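Surface glycan binding protein B (Bacteroides ovatus, PDB 6E57) binds mixed-linkage beta-glucan, probably at the bacterial cell surface, as part of the system by which this gut symbiont uses cereal glucan. Local coordinates at residues Ile57-Ala61 and Val127-Asp133; Thr309-Ser315 and Val414-Lys420. One frame throughout, in Å; residues are numbered along the deposited sequence.

How the contacts relate
Contacts 1 and 2 lie on opposite sides of the chain's centre, with their centres about 51 Å apart. They share no strand. Both are partly buried and away from the chain's centre, but contact 2 has four buried residues (Val414, Val417, Thr418, Val419) against two in contact 1 (Val127, Asp133). Contact 1 joins strands in parallel at the edge of an N-terminal sheet. Two backbone bonds, one of them weak, link it there, and an arginine-aspartate salt bridge adds to them past the strand ends. Contact 2 is antiparallel and longer, with five backbone bonds and a bulge. It combines an apolar face (Leu313, Trp314, Val417, Val419) with a polar one, where Glu310 bonds to Thr418.

Contact 1. Residues Ile57-Ala61 and Val127-Asp133; sequences ISRDA and VNPLADD
Arg59 carries the largest share of this contact, reaching from the end of one strand to the turn that follows the other. Its NH1 forms a salt bridge with Asp133 OD1 at 2.7 Å. The guanidinium and carboxylate planes are 54° apart, so the two groups do not lie flat against each other. The arginine chain is bent at chi2 (-95°), which turns its far end toward Leu130 and Asp133. Leu130 crosses the arginine at about a right angle and brings CG to 4.0 Å from Arg59 CD. A type I turn from Leu130 to Asp133 places the carboxylate, and Leu130 N gives a weak bond of 3.2 Å to Asp133 OD2. The same carboxylate thus meets the arginine and, weakly, the first residue of its own turn. Before these residues in the chain, strand 53-58 pairs in parallel with strand 118-128. Strand 53-58 is an outermost strand of a five-stranded mixed sheet, consistent with an immunoglobulin-like domain. Asn128 N donates to Ile57 O at 2.9 Å, nearly straight at 168°. The next bond, Arg59 N to Asn128 O, is weak. On one face of the sheet Ile57 and Val127 lie side by side and point the same way, with Ile57 CD1 4.0 Å from Val127 CG1. Val127 also packs on Leu100. On the other face Asn128 ND2 is hydrogen-bonded to Asn56 OD1.

Contact 2. Residues Thr309-Ser315 and Val414-Lys420; sequences TEITLWS and VDLVTVK
Leu313 and Trp314 both donate to one carbonyl, Val417 O, and this is a classic beta bulge in an antiparallel pair of strands. Leu313 N lies 2.8 Å from Val417 O, while Trp314 N is farther at 3.3 Å, in the carbonyl plane and on a lone pair. Val417 N returns a bond to Trp314 O. Before the bulge, Ile311 and Val419 form a hydrogen-bonded pair, joined by Ile311 N to Val419 O and Val419 N to Ile311 O.

At the bulge, the Leu313 side chain points toward the other strand. Its CD1 meets Val419 CG1 at 3.9 Å, and the two side chains approach at a slant. With chi1 61°, Val419 offers CG1 to both methyl groups of Leu313. Trp314 has CG anti to its backbone N (chi1 -178°), which carries the indole along the strand toward Val414. The ring edge faces Val414 O, and CZ3 lies 3.9 Å from Val414 CG1. Near the chain's end Glu310 extends across to Thr418. Thr418 OG1 donates to Glu310 OE1 at 2.8 Å, on the anti side and 31° out of the carboxylate plane.

Phe333 meets the Trp314 indole edge-to-face, and Ile336 touches both Trp314 and Val417. Leu350 of strand 349-356 packs on Leu313 and Val417. The strands bring the chain's end beside the strand that leads into the C-terminal region, whose glycan pocket includes Trp322 and Trp372. Lys351 is a second partner of Glu310 OE1 through a salt bridge, so this oxygen is held twice. A water donates to Glu310 OE2 at 3.2 Å and weakly accepts from Lys420 NZ.

Contact 1. Residues Ile57-Ala61 and Val127-Asp133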
# COMPACT_ATOMS: atom_id res chain seq x y z
N ILE A 57 -22.30 -6.69 1.28
CA ILE A 57 -23.37 -6.77 2.28
C ILE A 57 -22.80 -6.43 3.65
O ILE A 57 -21.59 -6.30 3.81
CB ILE A 57 -24.07 -8.15 2.24
CG1 ILE A 57 -23.09 -9.32 2.37
CG2 ILE A 57 -24.92 -8.27 0.99
CD1 ILE A 57 -22.92 -9.84 3.78
N SER A 58 -23.70 -6.27 4.63
CA SER A 58 -23.34 -5.94 6.01
C SER A 58 -23.15 -7.23 6.83
O SER A 58 -23.71 -8.28 6.51
CB SER A 58 -24.37 -5.05 6.64
OG SER A 58 -24.37 -3.78 6.02
N ARG A 59 -22.38 -7.10 7.91
CA ARG A 59 -21.96 -8.22 8.77
C ARG A 59 -23.19 -8.90 9.40
O ARG A 59 -23.14 -10.10 9.70
CB ARG A 59 -20.93 -7.69 9.78
CG ARG A 59 -21.00 -8.26 11.19
CD ARG A 59 -21.83 -7.40 12.12
NE ARG A 59 -22.11 -8.09 13.37
CZ ARG A 59 -22.46 -7.50 14.51
NH1 ARG A 59 -22.44 -6.19 14.62
NH2 ARG A 59 -22.82 -8.24 15.55
N ASP A 60 -24.28 -8.15 9.60
CA ASP A 60 -25.53 -8.67 10.20
C ASP A 60 -26.38 -9.37 9.13
O ASP A 60 -27.15 -10.27 9.46
CB ASP A 60 -26.32 -7.56 10.91
CG ASP A 60 -26.66 -6.34 10.06
OD1 ASP A 60 -26.18 -6.26 8.91
OD2 ASP A 60 -27.40 -5.48 10.57
N ALA A 61 -26.25 -8.95 7.87
CA ALA A 61 -26.92 -9.60 6.74
C ALA A 61 -26.18 -10.89 6.35
O ALA A 61 -25.04 -11.11 6.76
CB ALA A 61 -27.02 -8.65 5.58
N VAL A 127 -17.84 -7.97 3.08
CA VAL A 127 -18.71 -7.95 4.25
C VAL A 127 -18.27 -6.78 5.14
O VAL A 127 -17.20 -6.83 5.76
CB VAL A 127 -18.67 -9.29 4.99
CG1 VAL A 127 -19.68 -9.34 6.13
CG2 VAL A 127 -18.88 -10.46 4.04
N ASN A 128 -19.09 -5.73 5.19
CA ASN A 128 -18.77 -4.48 5.90
C ASN A 128 -19.17 -4.60 7.36
O ASN A 128 -20.20 -5.19 7.69
CB ASN A 128 -19.46 -3.28 5.26
CG ASN A 128 -19.17 -3.15 3.78
OD1 ASN A 128 -18.02 -2.98 3.38
ND2 ASN A 128 -20.20 -3.24 2.96
N PRO A 129 -18.39 -4.02 8.30
CA PRO A 129 -18.75 -4.02 9.71
C PRO A 129 -19.84 -2.98 10.01
O PRO A 129 -20.11 -2.12 9.17
CB PRO A 129 -17.43 -3.66 10.40
CG PRO A 129 -16.72 -2.77 9.40
CD PRO A 129 -17.12 -3.31 8.04
N LEU A 130 -20.47 -3.08 11.18
CA LEU A 130 -21.35 -2.03 11.69
C LEU A 130 -20.49 -0.91 12.30
O LEU A 130 -19.31 -1.12 12.62
CB LEU A 130 -22.32 -2.62 12.71
CG LEU A 130 -23.27 -3.69 12.17
CD1 LEU A 130 -24.30 -4.08 13.22
CD2 LEU A 130 -23.96 -3.22 10.90
N ALA A 131 -21.09 0.27 12.44
CA ALA A 131 -20.40 1.47 12.91
C ALA A 131 -19.73 1.22 14.26
O ALA A 131 -18.58 1.63 14.48
CB ALA A 131 -21.37 2.62 12.98
N ASP A 132 -20.44 0.52 15.16
CA ASP A 132 -20.04 0.34 16.56
C ASP A 132 -19.14 -0.89 16.72
O ASP A 132 -18.57 -1.09 17.79
CB ASP A 132 -21.27 0.24 17.47
CG ASP A 132 -21.95 1.57 17.78
OD1 ASP A 132 -21.39 2.63 17.41
OD2 ASP A 132 -23.03 1.54 18.39
N ASP A 133 -19.01 -1.72 15.68
CA ASP A 133 -18.19 -2.94 15.74
C ASP A 133 -16.71 -2.58 15.89
O ASP A 133 -16.25 -1.61 15.29
CB ASP A 133 -18.31 -3.79 14.47
CG ASP A 133 -19.59 -4.59 14.35
OD1 ASP A 133 -20.45 -4.47 15.24
OD2 ASP A 133 -19.72 -5.34 13.36

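Contact 2. Residues Thr309-Ser315 and Val414-Lys420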
# COMPACT_ATOMS: atom_id res chain seq x y z
N THR A 309 20.97 11.52 -10.05
CA THR A 309 21.85 12.37 -9.25
C THR A 309 21.14 13.70 -8.99
O THR A 309 20.54 14.28 -9.90
CB THR A 309 23.22 12.58 -9.91
OG1 THR A 309 23.04 13.37 -11.08
CG2 THR A 309 23.91 11.28 -10.27
N GLU A 310 21.22 14.16 -7.74
CA GLU A 310 20.63 15.41 -7.29
C GLU A 310 21.65 16.54 -7.49
O GLU A 310 22.73 16.51 -6.92
CB GLU A 310 20.22 15.27 -5.82
CG GLU A 310 19.26 16.34 -5.34
CD GLU A 310 18.49 15.97 -4.09
OE1 GLU A 310 17.36 16.47 -3.92
OE2 GLU A 310 19.01 15.17 -3.28
N ILE A 311 21.29 17.51 -8.34
CA ILE A 311 22.14 18.66 -8.66
C ILE A 311 21.68 19.84 -7.80
O ILE A 311 20.49 20.13 -7.73
CB ILE A 311 22.07 19.00 -10.16
CG1 ILE A 311 22.64 17.88 -11.04
CG2 ILE A 311 22.75 20.33 -10.44
CD1 ILE A 311 21.58 16.99 -11.67
N THR A 312 22.64 20.53 -7.17
CA THR A 312 22.37 21.72 -6.37
C THR A 312 22.35 22.95 -7.28
O THR A 312 23.31 23.21 -7.99
CB THR A 312 23.41 21.90 -5.26
OG1 THR A 312 23.33 20.75 -4.41
CG2 THR A 312 23.19 23.16 -4.45
N LEU A 313 21.24 23.69 -7.25
CA LEU A 313 21.07 24.89 -8.06
C LEU A 313 21.42 26.13 -7.23
O LEU A 313 21.93 27.10 -7.76
CB LEU A 313 19.63 24.96 -8.58
CG LEU A 313 19.23 23.86 -9.55
CD1 LEU A 313 17.79 24.04 -10.00
CD2 LEU A 313 20.16 23.83 -10.76
N TRP A 314 21.12 26.08 -5.93
CA TRP A 314 21.38 27.21 -5.05
C TRP A 314 21.42 26.73 -3.59
O TRP A 314 20.73 25.78 -3.23
CB TRP A 314 20.32 28.29 -5.25
CG TRP A 314 20.53 29.52 -4.42
CD1 TRP A 314 21.16 30.66 -4.78
CD2 TRP A 314 20.09 29.71 -3.06
NE1 TRP A 314 21.16 31.56 -3.75
CE2 TRP A 314 20.51 31.00 -2.68
CE3 TRP A 314 19.41 28.93 -2.13
CZ2 TRP A 314 20.26 31.53 -1.41
CZ3 TRP A 314 19.16 29.44 -0.88
CH2 TRP A 314 19.58 30.72 -0.53
N SER A 315 22.21 27.43 -2.78
CA SER A 315 22.41 27.12 -1.36
C SER A 315 22.52 28.42 -0.56
O SER A 315 23.08 29.40 -1.05
CB SER A 315 23.64 26.27 -1.20
OG SER A 315 23.77 25.83 0.14
N VAL A 414 14.39 30.08 2.25
CA VAL A 414 14.83 29.09 1.28
C VAL A 414 16.29 28.74 1.60
O VAL A 414 17.14 29.63 1.63
CB VAL A 414 14.67 29.61 -0.16
CG1 VAL A 414 15.35 28.69 -1.17
CG2 VAL A 414 13.21 29.82 -0.52
N ASP A 415 16.55 27.45 1.85
CA ASP A 415 17.86 26.98 2.32
C ASP A 415 18.59 26.18 1.23
O ASP A 415 19.83 26.17 1.21
CB ASP A 415 17.72 26.13 3.59
CG ASP A 415 17.17 26.88 4.79
OD1 ASP A 415 17.57 28.05 4.98
OD2 ASP A 415 16.35 26.29 5.54
N LEU A 416 17.85 25.50 0.35
CA LEU A 416 18.43 24.71 -0.74
C LEU A 416 17.42 24.59 -1.89
O LEU A 416 16.21 24.53 -1.68
CB LEU A 416 18.81 23.33 -0.19
CG LEU A 416 19.79 22.52 -1.04
CD1 LEU A 416 21.19 23.09 -0.93
CD2 LEU A 416 19.78 21.05 -0.63
N VAL A 417 17.95 24.56 -3.12
CA VAL A 417 17.17 24.22 -4.31
C VAL A 417 17.99 23.22 -5.13
O VAL A 417 19.14 23.50 -5.48
CB VAL A 417 16.80 25.45 -5.15
CG1 VAL A 417 15.95 25.06 -6.36
CG2 VAL A 417 16.10 26.51 -4.33
N THR A 418 17.39 22.05 -5.41
CA THR A 418 18.03 20.99 -6.18
C THR A 418 17.11 20.56 -7.32
O THR A 418 15.93 20.88 -7.34
CB THR A 418 18.39 19.79 -5.29
OG1 THR A 418 17.19 19.12 -4.92
CG2 THR A 418 19.16 20.19 -4.05
N VAL A 419 17.69 19.82 -8.28
CA VAL A 419 16.96 19.20 -9.38
C VAL A 419 17.60 17.83 -9.66
O VAL A 419 18.79 17.66 -9.43
CB VAL A 419 16.97 20.11 -10.63
CG1 VAL A 419 18.38 20.36 -11.15
CG2 VAL A 419 16.09 19.55 -11.74
N LYS A 420 16.80 16.88 -10.15
CA LYS A 420 17.32 15.55 -10.54
C LYS A 420 16.58 15.03 -11.78
O LYS A 420 15.35 15.07 -11.85
CB LYS A 420 17.22 14.57 -9.36
CG LYS A 420 15.83 14.38 -8.77
CD LYS A 420 15.85 13.52 -7.52
CE LYS A 420 14.49 13.42 -6.85
NZ LYS A 420 14.59 12.78 -5.51
O HOH W 1 16.45 13.31 -2.81